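Local coordinates for glucose-6-phosphate dehydrogenase (Trypanosoma cruzi, PDB 5AQ1), which catalyses the NADP-dependent oxidation of glucose 6-phosphate to 6-phosphogluconolactone, the entry step of the oxidative pentose phosphate pathway, at residues B[249-254]-B[365-370]; B[259-264]-B[337-342]; B[316-321]-B[341-346]; B[371-376]-B[397-402]. One frame throughout, in Å; residues are numbered along the deposited sequence.

Contact 1: B[249-254]-B[365-370]. With BG6 (6-O-phosphono-beta-D-glucopyranose), chain F.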
loop_
_atom_site.group_PDB
_atom_site.type_symbol
_atom_site.label_atom_id
_atom_site.label_comp_id
_atom_site.label_asym_id
_atom_site.label_seq_id
_atom_site.Cartn_x
_atom_site.Cartn_y
_atom_site.Cartn_z
ATOM N N GLU B 249 12.328 30.992 18.445
ATOM C CA GLU B 249 13.437 31.583 19.186
ATOM C C GLU B 249 12.877 32.496 20.259
ATOM O O GLU B 249 11.821 33.108 20.070
ATOM C CB GLU B 249 14.352 32.383 18.256
ATOM C CG GLU B 249 15.412 31.550 17.554
ATOM C CD GLU B 249 16.285 32.374 16.618
ATOM O OE1 GLU B 249 15.956 33.550 16.355
ATOM O OE2 GLU B 249 17.306 31.845 16.132
ATOM N N LYS B 250 13.582 32.579 21.383
ATOM C CA LYS B 250 13.233 33.525 22.438
ATOM C C LYS B 250 13.784 34.905 22.099
ATOM O O LYS B 250 13.155 35.918 22.396
ATOM C CB LYS B 250 13.780 33.062 23.786
ATOM C CG LYS B 250 13.283 31.691 24.217
ATOM C CD LYS B 250 13.602 31.410 25.676
ATOM C CE LYS B 250 12.585 32.056 26.604
ATOM N NZ LYS B 250 13.077 32.139 28.009
ATOM N N ILE B 251 14.961 34.937 21.478
ATOM C CA ILE B 251 15.596 36.202 21.110
ATOM C C ILE B 251 14.745 37.007 20.133
ATOM O O ILE B 251 13.962 36.446 19.364
ATOM C CB ILE B 251 17.009 36.006 20.507
ATOM C CG1 ILE B 251 16.975 35.088 19.277
ATOM C CG2 ILE B 251 17.962 35.456 21.560
ATOM C CD1 ILE B 251 18.199 35.220 18.394
ATOM N N GLY B 252 14.902 38.327 20.187
ATOM C CA GLY B 252 14.228 39.237 19.272
ATOM C C GLY B 252 15.188 39.669 18.189
ATOM O O GLY B 252 16.166 38.977 17.909
ATOM N N THR B 253 14.900 40.819 17.585
ATOM C CA THR B 253 15.712 41.375 16.505
ATOM C C THR B 253 16.280 42.742 16.895
ATOM O O THR B 253 16.606 43.554 16.030
ATOM C CB THR B 253 14.874 41.533 15.223
ATOM O OG1 THR B 253 13.729 42.342 15.503
ATOM C CG2 THR B 253 14.412 40.179 14.709
ATOM N N ALA B 254 16.399 42.994 18.198
ATOM C CA ALA B 254 16.919 44.271 18.693
ATOM C C ALA B 254 18.440 44.315 18.571
ATOM O O ALA B 254 19.100 43.274 18.595
ATOM C CB ALA B 254 16.497 44.492 20.138
ATOM N N ALA B 365 7.618 29.753 11.726
ATOM C CA ALA B 365 8.878 30.324 12.165
ATOM C C ALA B 365 8.605 31.657 12.838
ATOM O O ALA B 365 7.894 32.500 12.291
ATOM C CB ALA B 365 9.811 30.512 10.978
ATOM N N GLY B 366 9.157 31.842 14.030
ATOM C CA GLY B 366 8.983 33.092 14.751
ATOM C C GLY B 366 10.106 33.392 15.720
ATOM O O GLY B 366 10.721 32.481 16.274
ATOM N N LYS B 367 10.372 34.682 15.902
ATOM C CA LYS B 367 11.279 35.167 16.935
ATOM C C LYS B 367 10.440 35.789 18.049
ATOM O O LYS B 367 9.246 36.043 17.866
ATOM C CB LYS B 367 12.262 36.183 16.347
ATOM C CG LYS B 367 13.301 35.565 15.417
ATOM C CD LYS B 367 14.233 36.614 14.821
ATOM C CE LYS B 367 15.264 35.999 13.881
ATOM N NZ LYS B 367 16.486 35.510 14.582
ATOM N N ALA B 368 11.064 36.016 19.203
ATOM C CA ALA B 368 10.375 36.543 20.385
ATOM C C ALA B 368 9.192 35.665 20.813
ATOM O O ALA B 368 8.103 36.170 21.099
ATOM C CB ALA B 368 9.923 37.979 20.143
ATOM N N LEU B 369 9.423 34.354 20.871
ATOM C CA LEU B 369 8.398 33.395 21.286
ATOM C C LEU B 369 8.724 32.792 22.663
ATOM O O LEU B 369 9.716 33.168 23.283
ATOM C CB LEU B 369 8.253 32.301 20.224
ATOM C CG LEU B 369 7.703 32.748 18.867
ATOM C CD1 LEU B 369 7.748 31.590 17.885
ATOM C CD2 LEU B 369 6.283 33.282 18.988
ATOM N N GLU B 370 7.884 31.872 23.140
ATOM C CA GLU B 370 8.060 31.279 24.481
ATOM C C GLU B 370 9.267 30.351 24.652
ATOM O O GLU B 370 9.704 30.119 25.778
ATOM C CB GLU B 370 6.795 30.558 25.001
ATOM C CG GLU B 370 5.724 30.148 23.999
ATOM C CD GLU B 370 6.202 29.198 22.920
ATOM O OE1 GLU B 370 6.266 27.977 23.170
ATOM O OE2 GLU B 370 6.476 29.675 21.804
HETATM C C1 BG6 F . 20.472 32.491 10.833
HETATM C C2 BG6 F . 19.377 33.554 10.761
HETATM O O1 BG6 F . 20.715 31.939 9.533
HETATM O O5 BG6 F . 20.068 31.443 11.719
HETATM C C3 BG6 F . 19.087 34.079 12.158
HETATM O O2 BG6 F . 19.776 34.627 9.903
HETATM C C4 BG6 F . 18.705 32.906 13.046
HETATM O O3 BG6 F . 18.032 35.046 12.149
HETATM C C5 BG6 F . 19.839 31.889 13.059
HETATM O O4 BG6 F . 18.428 33.378 14.365
HETATM C C6 BG6 F . 19.513 30.705 13.965
HETATM O O6 BG6 F . 20.492 29.676 13.819
HETATM P P BG6 F . 20.574 28.485 14.898
HETATM O O1P BG6 F . 19.181 27.900 14.935
HETATM O O2P BG6 F . 21.594 27.535 14.334
HETATM O O3P BG6 F . 20.998 29.188 16.166
HETATM O O HOH W 1 10.662 35.792 23.721
HETATM O O HOH W 2 17.708 37.962 15.992
#
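Glu-249 and Lys-367 lie side by side, their charged ends pointing the same way, and both ends close on one hydroxyl of the bound 6-O-phosphono-beta-D-glucopyranose. They stand where parallel neighbouring strands 240-248 and 361-366 of the large mixed sheet run out into loops and form part of the sugar-phosphate pocket. Glu-249 divides its carboxylate: OE1 receives Lys-367 NZ on its syn lone pair, a salt bridge of 2.7 Å, while OE2 accepts from the sugar O4 at 2.6 Å. The lysine chain is extended until its last bond, where chi4 of -86° turns NZ aside toward the sugar; Lys-367 NZ lies 2.9 Å from BG6 O4 and 2.9 Å from BG6 O3. Thr-253 crosses this chain at about a right angle, with CG2 3.6 Å from Lys-367 CD. Behind the ion pair the backbones are stitched together. Glu-249 N donates to Gly-366 O, Leu-369 N to Glu-249 O, and Ala-368 N approaches Ile-251 O from above the carbonyl plane. One water bridges Lys-250 O and Leu-369 O. Another, bonded to Gly-252 O, is 3.1 Å from Lys-367 NZ, the longest of the four acceptors among which NZ shares three protons.

Contact 2: B[259-264]-B[337-342]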
loop_
_atom_site.group_PDB
_atom_site.type_symbol
_atom_site.label_atom_id
_atom_site.label_comp_id
_atom_site.label_asym_id
_atom_site.label_seq_id
_atom_site.Cartn_x
_atom_site.Cartn_y
_atom_site.Cartn_z
ATOM N N TYR B 259 18.753 45.619 10.431
ATOM C CA TYR B 259 19.128 44.756 9.311
ATOM C C TYR B 259 18.000 43.790 8.948
ATOM O O TYR B 259 17.822 43.434 7.780
ATOM C CB TYR B 259 20.394 43.972 9.664
ATOM C CG TYR B 259 20.865 43.022 8.585
ATOM C CD1 TYR B 259 21.228 43.493 7.323
ATOM C CD2 TYR B 259 20.958 41.651 8.828
ATOM C CE1 TYR B 259 21.665 42.628 6.332
ATOM C CE2 TYR B 259 21.396 40.777 7.845
ATOM C CZ TYR B 259 21.750 41.268 6.598
ATOM O OH TYR B 259 22.188 40.402 5.617
ATOM N N PHE B 260 17.244 43.374 9.960
ATOM C CA PHE B 260 16.154 42.422 9.786
ATOM C C PHE B 260 14.944 43.016 9.055
ATOM O O PHE B 260 14.222 42.292 8.366
ATOM C CB PHE B 260 15.727 41.888 11.158
ATOM C CG PHE B 260 14.755 40.748 11.095
ATOM C CD1 PHE B 260 15.204 39.438 11.000
ATOM C CD2 PHE B 260 13.386 40.983 11.141
ATOM C CE1 PHE B 260 14.306 38.383 10.944
ATOM C CE2 PHE B 260 12.484 39.933 11.086
ATOM C CZ PHE B 260 12.944 38.631 10.987
ATOM N N ASP B 261 14.731 44.324 9.187
ATOM C CA ASP B 261 13.516 44.966 8.669
ATOM C C ASP B 261 13.298 44.780 7.167
ATOM O O ASP B 261 12.165 44.591 6.719
ATOM C CB ASP B 261 13.515 46.458 8.993
ATOM C CG ASP B 261 12.166 47.102 8.747
ATOM O OD1 ASP B 261 11.193 46.708 9.423
ATOM O OD2 ASP B 261 12.081 47.996 7.877
ATOM N N SER B 262 14.380 44.845 6.398
ATOM C CA SER B 262 14.298 44.666 4.953
ATOM C C SER B 262 14.253 43.191 4.552
ATOM O O SER B 262 14.020 42.884 3.389
ATOM C CB SER B 262 15.483 45.351 4.268
ATOM O OG SER B 262 16.716 44.824 4.733
ATOM N N ILE B 263 14.470 42.289 5.510
ATOM C CA ILE B 263 14.543 40.854 5.234
ATOM C C ILE B 263 13.254 40.138 5.646
ATOM O O ILE B 263 12.568 39.557 4.799
ATOM C CB ILE B 263 15.766 40.219 5.938
ATOM C CG1 ILE B 263 17.050 40.897 5.457
ATOM C CG2 ILE B 263 15.854 38.725 5.648
ATOM C CD1 ILE B 263 18.283 40.537 6.256
ATOM N N GLY B 264 12.929 40.173 6.937
ATOM C CA GLY B 264 11.735 39.499 7.455
ATOM C C GLY B 264 11.964 38.020 7.713
ATOM O O GLY B 264 12.954 37.447 7.264
ATOM N N LYS B 337 8.547 53.392 11.241
ATOM C CA LYS B 337 7.432 53.320 12.179
ATOM C C LYS B 337 6.237 52.518 11.658
ATOM O O LYS B 337 5.496 51.932 12.454
ATOM C CB LYS B 337 6.996 54.731 12.581
ATOM C CG LYS B 337 6.908 54.924 14.082
ATOM C CD LYS B 337 6.996 56.388 14.449
ATOM C CE LYS B 337 7.188 56.547 15.941
ATOM N NZ LYS B 337 6.764 57.899 16.370
ATOM N N GLY B 338 6.057 52.484 10.337
ATOM C CA GLY B 338 4.952 51.742 9.725
ATOM C C GLY B 338 5.399 50.468 9.031
ATOM O O GLY B 338 4.877 50.119 7.968
ATOM N N SER B 339 6.351 49.763 9.637
ATOM C CA SER B 339 6.940 48.576 9.029
ATOM C C SER B 339 5.953 47.414 9.005
ATOM O O SER B 339 5.278 47.153 10.002
ATOM C CB SER B 339 8.199 48.162 9.795
ATOM O OG SER B 339 8.786 47.006 9.228
ATOM N N HIS B 340 5.881 46.724 7.863
ATOM C CA HIS B 340 5.098 45.489 7.736
ATOM C C HIS B 340 5.963 44.271 8.043
ATOM O O HIS B 340 5.496 43.139 7.913
ATOM C CB HIS B 340 4.541 45.278 6.314
ATOM C CG HIS B 340 4.061 46.521 5.632
ATOM N ND1 HIS B 340 2.910 47.183 6.005
ATOM C CD2 HIS B 340 4.554 47.196 4.565
ATOM C CE1 HIS B 340 2.730 48.227 5.214
ATOM N NE2 HIS B 340 3.715 48.257 4.333
ATOM N N CYS B 341 7.224 44.484 8.416
ATOM C CA CYS B 341 8.164 43.378 8.517
ATOM C C CYS B 341 7.675 42.322 9.504
ATOM O O CYS B 341 7.483 42.610 10.688
ATOM C CB CYS B 341 9.550 43.859 8.930
ATOM S SG CYS B 341 10.770 42.531 8.896
ATOM N N PRO B 342 7.465 41.093 9.013
ATOM C CA PRO B 342 7.011 40.033 9.891
ATOM C C PRO B 342 8.159 39.390 10.664
ATOM O O PRO B 342 9.189 39.039 10.080
ATOM C CB PRO B 342 6.392 39.030 8.921
ATOM C CG PRO B 342 7.189 39.190 7.672
ATOM C CD PRO B 342 7.625 40.630 7.621
#
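Cys-341 pushes its thiol into the turn 259-264, where Asp-261, Gly-264 and the Phe-260 ring surround it. The contact ties the loop leading into strand 344-349 to the turn before helix 264-282. With SG anti to the backbone N (chi1 -174°), the sulfur lies against the turn's backbone, 3.5 Å from Gly-264 CA. It meets the Phe-260 ring obliquely, 4.7 Å from the centroid, a cysteine sulfur-aromatic contact. The turn is held by Phe-260 O, which accepts from both Ile-263 N and Gly-264 N; Gly-264 N also sits over the centre of one face of the Phe-260 ring.

Asp-261 carries the polar half. Its OD1 accepts from Ser-339 OG, modelled at 2.4 Å, a separation too short to take literally at this resolution, and is also bonded to Tyr-329 OH. The serine hydroxyl accepts in turn from Cys-341 N at 3.1 Å and 160°, closing an ST turn that sets the cysteine in front of Asp-261. Pro-342 adds its carbonyl, with O at the edge of the Phe-260 ring, 3.6 Å from CE2; its backbone is bonded to Ile-265 at the start of helix 264-282. Tyr-259, at the other end of the turn, touches NADPH.

Because Ser-339 OG accepts from Cys-341 N, it must turn its own proton elsewhere, which is consistent with donation to Asp-261 OD1, doubtful though the modelled length is.

Contact 3: B[316-321]-B[341-346]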
loop_
_atom_site.group_PDB
_atom_site.type_symbol
_atom_site.label_atom_id
_atom_site.label_comp_id
_atom_site.label_asym_id
_atom_site.label_seq_id
_atom_site.Cartn_x
_atom_site.Cartn_y
_atom_site.Cartn_z
ATOM N N GLY B 316 2.979 37.740 11.677
ATOM C CA GLY B 316 3.048 38.396 12.974
ATOM C C GLY B 316 4.273 39.277 13.136
ATOM O O GLY B 316 5.306 39.050 12.508
ATOM N N GLN B 317 4.139 40.283 13.995
ATOM C CA GLN B 317 5.223 41.209 14.332
ATOM C C GLN B 317 5.166 41.453 15.836
ATOM O O GLN B 317 4.145 41.924 16.343
ATOM C CB GLN B 317 5.037 42.522 13.568
ATOM C CG GLN B 317 6.165 43.524 13.713
ATOM C CD GLN B 317 5.803 44.871 13.119
ATOM O OE1 GLN B 317 5.020 45.621 13.699
ATOM N NE2 GLN B 317 6.368 45.186 11.956
ATOM N N TYR B 318 6.243 41.134 16.551
ATOM C CA TYR B 318 6.186 41.130 18.018
ATOM C C TYR B 318 6.134 42.532 18.630
ATOM O O TYR B 318 6.753 43.471 18.128
ATOM C CB TYR B 318 7.317 40.287 18.646
ATOM C CG TYR B 318 8.710 40.887 18.627
ATOM C CD1 TYR B 318 9.151 41.717 19.654
ATOM C CD2 TYR B 318 9.606 40.578 17.606
ATOM C CE1 TYR B 318 10.432 42.249 19.646
ATOM C CE2 TYR B 318 10.886 41.101 17.590
ATOM C CZ TYR B 318 11.293 41.936 18.612
ATOM O OH TYR B 318 12.563 42.459 18.596
ATOM N N THR B 319 5.357 42.648 19.702
ATOM C CA THR B 319 5.256 43.862 20.493
ATOM C C THR B 319 5.943 43.620 21.833
ATOM O O THR B 319 6.415 42.512 22.100
ATOM C CB THR B 319 3.783 44.244 20.738
ATOM O OG1 THR B 319 3.108 43.165 21.398
ATOM C CG2 THR B 319 3.083 44.551 19.422
ATOM N N ALA B 320 5.991 44.656 22.668
ATOM C CA ALA B 320 6.624 44.575 23.988
ATOM C C ALA B 320 6.064 43.429 24.834
ATOM O O ALA B 320 4.863 43.141 24.794
ATOM C CB ALA B 320 6.469 45.897 24.727
ATOM N N SER B 321 6.949 42.784 25.593
ATOM C CA SER B 321 6.575 41.671 26.468
ATOM C C SER B 321 5.735 42.151 27.644
ATOM O O SER B 321 5.801 43.320 28.029
ATOM C CB SER B 321 7.826 40.962 26.997
ATOM O OG SER B 321 8.579 41.810 27.848
ATOM N N CYS B 341 7.224 44.484 8.416
ATOM C CA CYS B 341 8.164 43.378 8.517
ATOM C C CYS B 341 7.675 42.322 9.504
ATOM O O CYS B 341 7.483 42.610 10.688
ATOM C CB CYS B 341 9.550 43.859 8.930
ATOM S SG CYS B 341 10.770 42.531 8.896
ATOM N N PRO B 342 7.465 41.093 9.013
ATOM C CA PRO B 342 7.011 40.033 9.891
ATOM C C PRO B 342 8.159 39.390 10.664
ATOM O O PRO B 342 9.189 39.039 10.080
ATOM C CB PRO B 342 6.392 39.030 8.921
ATOM C CG PRO B 342 7.189 39.190 7.672
ATOM C CD PRO B 342 7.625 40.630 7.621
ATOM N N THR B 343 7.973 39.250 11.973
ATOM C CA THR B 343 8.882 38.485 12.821
ATOM C C THR B 343 8.344 37.067 13.049
ATOM O O THR B 343 9.041 36.224 13.616
ATOM C CB THR B 343 9.101 39.183 14.178
ATOM O OG1 THR B 343 7.866 39.245 14.905
ATOM C CG2 THR B 343 9.640 40.594 13.974
ATOM N N PHE B 344 7.110 36.820 12.596
ATOM C CA PHE B 344 6.429 35.535 12.760
ATOM C C PHE B 344 5.621 35.204 11.501
ATOM O O PHE B 344 5.025 36.093 10.888
ATOM C CB PHE B 344 5.500 35.602 13.976
ATOM C CG PHE B 344 4.673 34.364 14.188
ATOM C CD1 PHE B 344 3.463 34.194 13.522
ATOM C CD2 PHE B 344 5.087 33.375 15.072
ATOM C CE1 PHE B 344 2.697 33.057 13.722
ATOM C CE2 PHE B 344 4.320 32.236 15.275
ATOM C CZ PHE B 344 3.124 32.075 14.599
ATOM N N ALA B 345 5.593 33.928 11.120
ATOM C CA ALA B 345 4.805 33.498 9.968
ATOM C C ALA B 345 4.451 32.015 10.026
ATOM O O ALA B 345 5.320 31.184 10.281
ATOM C CB ALA B 345 5.555 33.798 8.682
ATOM N N VAL B 346 3.175 31.697 9.806
ATOM C CA VAL B 346 2.740 30.324 9.555
ATOM C C VAL B 346 2.272 30.241 8.113
ATOM O O VAL B 346 1.450 31.042 7.686
ATOM C CB VAL B 346 1.550 29.890 10.433
ATOM C CG1 VAL B 346 1.265 28.407 10.235
ATOM C CG2 VAL B 346 1.816 30.176 11.896
#
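Gly-316 and Phe-344 face each other as a hydrogen-bonded antiparallel pair, and the tight part of the contact is gathered round them. Gly-316 N donates to Phe-344 O at 2.7 Å. Gly-316 O is approached by two successive amides, Phe-344 N at 2.9 Å and, more weakly, Thr-343 N. The Phe-344 ring turns an edge to the glycine, with CD1 4.0 Å from Gly-316 N.

Two side chains extend the grip. Gln-317, extended with CG anti to the backbone N (chi1 -174°), brings NE2 to Cys-341 O at 3.1 Å and also to Ser-339 O, so its amide ties down the loop leading into strand 344-349. Thr-343 OG1 accepts from Tyr-318 N at 3.0 Å and is bonded to Tyr-487 OH. The same hydroxyl lies at the edge of the Tyr-318 ring, near its plane, while Thr-343 CG2 packs 3.6 Å from Tyr-318 CD2; the two side chains cross at about a right angle.

Beyond Tyr-318 the segments part. Thr-319, Ala-320 and Ser-321 touch nothing of 341-346, and the chain comes out toward solvent at Ala-320, while Ser-321 OG bonds to Thr-326 N within the following loop.

Two residues, Thr-343 and Phe-344, thus stand opposite the single Gly-316: a classic beta bulge, here where strand 344-349 enters the large mixed sheet beside strand 313-319.

Contact 4: B[371-376]-B[397-402]. With BG6 (6-O-phosphono-beta-D-glucopyranose), chain F.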
loop_
_atom_site.group_PDB
_atom_site.type_symbol
_atom_site.label_atom_id
_atom_site.label_comp_id
_atom_site.label_asym_id
_atom_site.label_seq_id
_atom_site.Cartn_x
_atom_site.Cartn_y
_atom_site.Cartn_z
ATOM N N GLU B 371 9.793 29.807 23.561
ATOM C CA GLU B 371 10.915 28.875 23.657
ATOM C C GLU B 371 11.796 28.887 22.416
ATOM O O GLU B 371 11.420 29.415 21.371
ATOM C CB GLU B 371 10.406 27.445 23.917
ATOM C CG GLU B 371 9.508 26.872 22.822
ATOM C CD GLU B 371 9.111 25.418 23.053
ATOM O OE1 GLU B 371 9.598 24.800 24.022
ATOM O OE2 GLU B 371 8.305 24.885 22.255
ATOM N N ARG B 372 12.977 28.298 22.557
ATOM C CA ARG B 372 13.829 27.992 21.424
ATOM C C ARG B 372 13.512 26.570 20.985
ATOM O O ARG B 372 13.562 25.644 21.794
ATOM C CB ARG B 372 15.301 28.110 21.813
ATOM C CG ARG B 372 16.260 27.740 20.692
ATOM C CD ARG B 372 17.594 28.461 20.830
ATOM N NE ARG B 372 18.508 28.109 19.745
ATOM C CZ ARG B 372 19.308 27.043 19.729
ATOM N NH1 ARG B 372 19.335 26.184 20.746
ATOM N NH2 ARG B 372 20.095 26.833 18.679
ATOM N N LEU B 373 13.166 26.399 19.713
ATOM C CA LEU B 373 12.809 25.081 19.194
ATOM C C LEU B 373 13.010 24.976 17.695
ATOM O O LEU B 373 12.729 25.914 16.947
ATOM C CB LEU B 373 11.345 24.758 19.512
ATOM C CG LEU B 373 10.820 23.394 19.042
ATOM C CD1 LEU B 373 11.545 22.254 19.744
ATOM C CD2 LEU B 373 9.323 23.291 19.271
ATOM N N LEU B 374 13.519 23.823 17.275
ATOM C CA LEU B 374 13.476 23.410 15.881
ATOM C C LEU B 374 13.042 21.955 15.868
ATOM O O LEU B 374 13.807 21.077 16.278
ATOM C CB LEU B 374 14.842 23.561 15.206
ATOM C CG LEU B 374 14.927 23.121 13.739
ATOM C CD1 LEU B 374 14.076 24.014 12.850
ATOM C CD2 LEU B 374 16.372 23.128 13.273
ATOM N N ASP B 375 11.816 21.695 15.422
ATOM C CA ASP B 375 11.359 20.311 15.302
ATOM C C ASP B 375 10.532 20.047 14.057
ATOM O O ASP B 375 9.990 20.961 13.427
ATOM C CB ASP B 375 10.655 19.821 16.591
ATOM C CG ASP B 375 9.239 20.377 16.778
ATOM O OD1 ASP B 375 8.741 21.146 15.929
ATOM O OD2 ASP B 375 8.612 20.024 17.802
ATOM N N ILE B 376 10.476 18.768 13.711
ATOM C CA ILE B 376 9.726 18.272 12.573
ATOM C C ILE B 376 8.701 17.300 13.134
ATOM O O ILE B 376 9.052 16.418 13.919
ATOM C CB ILE B 376 10.657 17.537 11.587
ATOM C CG1 ILE B 376 11.744 18.483 11.066
ATOM C CG2 ILE B 376 9.871 16.951 10.421
ATOM C CD1 ILE B 376 12.969 17.768 10.547
ATOM N N VAL B 397 8.303 12.590 15.714
ATOM C CA VAL B 397 8.859 13.886 16.065
ATOM C C VAL B 397 10.377 13.835 15.967
ATOM O O VAL B 397 11.014 13.030 16.645
ATOM C CB VAL B 397 8.455 14.287 17.493
ATOM C CG1 VAL B 397 8.973 15.679 17.828
ATOM C CG2 VAL B 397 6.940 14.221 17.641
ATOM N N ILE B 398 10.942 14.673 15.103
ATOM C CA ILE B 398 12.385 14.869 15.039
ATOM C C ILE B 398 12.686 16.259 15.587
ATOM O O ILE B 398 12.270 17.258 14.998
ATOM C CB ILE B 398 12.913 14.760 13.596
ATOM C CG1 ILE B 398 12.663 13.356 13.041
ATOM C CG2 ILE B 398 14.402 15.089 13.539
ATOM C CD1 ILE B 398 12.621 13.304 11.530
ATOM N N ARG B 399 13.376 16.317 16.723
ATOM C CA ARG B 399 13.762 17.590 17.338
ATOM C C ARG B 399 15.258 17.816 17.141
ATOM O O ARG B 399 16.075 17.079 17.681
ATOM C CB ARG B 399 13.420 17.602 18.834
ATOM C CG ARG B 399 13.619 18.961 19.485
ATOM C CD ARG B 399 13.156 18.995 20.930
ATOM N NE ARG B 399 13.958 18.118 21.783
ATOM C CZ ARG B 399 13.478 17.176 22.596
ATOM N NH1 ARG B 399 12.172 16.955 22.711
ATOM N NH2 ARG B 399 14.322 16.444 23.320
ATOM N N ALA B 400 15.607 18.829 16.357
ATOM C CA ALA B 400 17.007 19.121 16.061
ATOM C C ALA B 400 17.660 19.925 17.176
ATOM O O ALA B 400 18.859 19.789 17.416
ATOM C CB ALA B 400 17.124 19.859 14.738
ATOM N N GLN B 401 16.872 20.772 17.840
ATOM C CA GLN B 401 17.345 21.529 19.002
ATOM C C GLN B 401 16.168 22.106 19.797
ATOM O O GLN B 401 15.123 22.394 19.219
ATOM C CB GLN B 401 18.274 22.668 18.557
ATOM C CG GLN B 401 17.554 23.833 17.885
ATOM C CD GLN B 401 18.421 24.601 16.904
ATOM O OE1 GLN B 401 19.541 24.193 16.584
ATOM N NE2 GLN B 401 17.899 25.722 16.415
ATOM N N PRO B 402 16.315 22.276 21.112
ATOM C CA PRO B 402 17.469 21.823 21.872
ATOM C C PRO B 402 17.341 20.345 22.207
ATOM O O PRO B 402 16.321 19.731 21.894
ATOM C CB PRO B 402 17.370 22.649 23.149
ATOM C CG PRO B 402 15.908 22.813 23.354
ATOM C CD PRO B 402 15.320 22.939 21.975
HETATM C C1 BG6 F . 20.472 32.491 10.833
HETATM C C2 BG6 F . 19.377 33.554 10.761
HETATM O O1 BG6 F . 20.715 31.939 9.533
HETATM O O5 BG6 F . 20.068 31.443 11.719
HETATM C C3 BG6 F . 19.087 34.079 12.158
HETATM O O2 BG6 F . 19.776 34.627 9.903
HETATM C C4 BG6 F . 18.705 32.906 13.046
HETATM O O3 BG6 F . 18.032 35.046 12.149
HETATM C C5 BG6 F . 19.839 31.889 13.059
HETATM O O4 BG6 F . 18.428 33.378 14.365
HETATM C C6 BG6 F . 19.513 30.705 13.965
HETATM O O6 BG6 F . 20.492 29.676 13.819
HETATM P P BG6 F . 20.574 28.485 14.898
HETATM O O1P BG6 F . 19.181 27.900 14.935
HETATM O O2P BG6 F . 21.594 27.535 14.334
HETATM O O3P BG6 F . 20.998 29.188 16.166
HETATM O O HOH W 3 15.385 27.233 16.959
#
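The amide of Gln-401 lies over one face of the Arg-372 guanidinium, the planes 26° apart and stacked, with Arg-372 NH2 3.3 Å from Gln-401 CD. At the guanidinium edge, near its plane, lies phosphate O3P of the bound sugar, 3.6 Å from NH2. Gln-401 NE2 donates to phosphate O1P at 2.9 Å and 158°. Its OE1 accepts from Lys-215 NZ, which would keep the amide from flipping. The glutamine has CG between its backbone N and carbonyl carbon (chi1 73°), from where the extended chain reaches the phosphate. Behind this pair, antiparallel strands 373-380 and 395-401 form a classic beta bulge: Ala-400 and Gln-401 both face Leu-374, whose O takes Ala-400 N at 2.9 Å and, weakly, Gln-401 N. Leu-374 N returns a bond to Gln-401 O. Regular pairing resumes beyond the bulge, Ile-376 and Ile-398 exchanging two backbone bonds. Leu-374 CD2 packs 3.7 Å from Ala-400 CB, and helix 264-282 covers Leu-374 and Ile-376. Asp-375 and Arg-399 share the opposite face without a charged contact: Asp-375 pairs with Arg-377, whereas Arg-399 bonds to Ser-403 O through NH2 and, through NE, to Pro-402 O at 2.9 Å.

Contacts 1 and 4 hold different parts of the same sugar phosphate, contact 1 the O3 and O4 hydroxyls and contact 4 the phosphate; their centres are about 15 Å apart, and Lys-250 CG packs 3.6 Å from Glu-371 C. Contacts 1, 3 and 4 all reach the large mixed sheet. Contact 3 lies behind contact 1, centres about 8 Å apart, with Tyr-318 OH bonded to Thr-253 N and the Tyr-318 ring packed on Ala-368. Contact 2 shares Cys-341 and Pro-342 with contact 3; its Phe-260 CE1 lies 3.9 Å from Lys-367 CE, and its Tyr-259 extends the group to the NADPH. Contacts 2 and 4 do not touch, their nearest atoms about 14 Å apart.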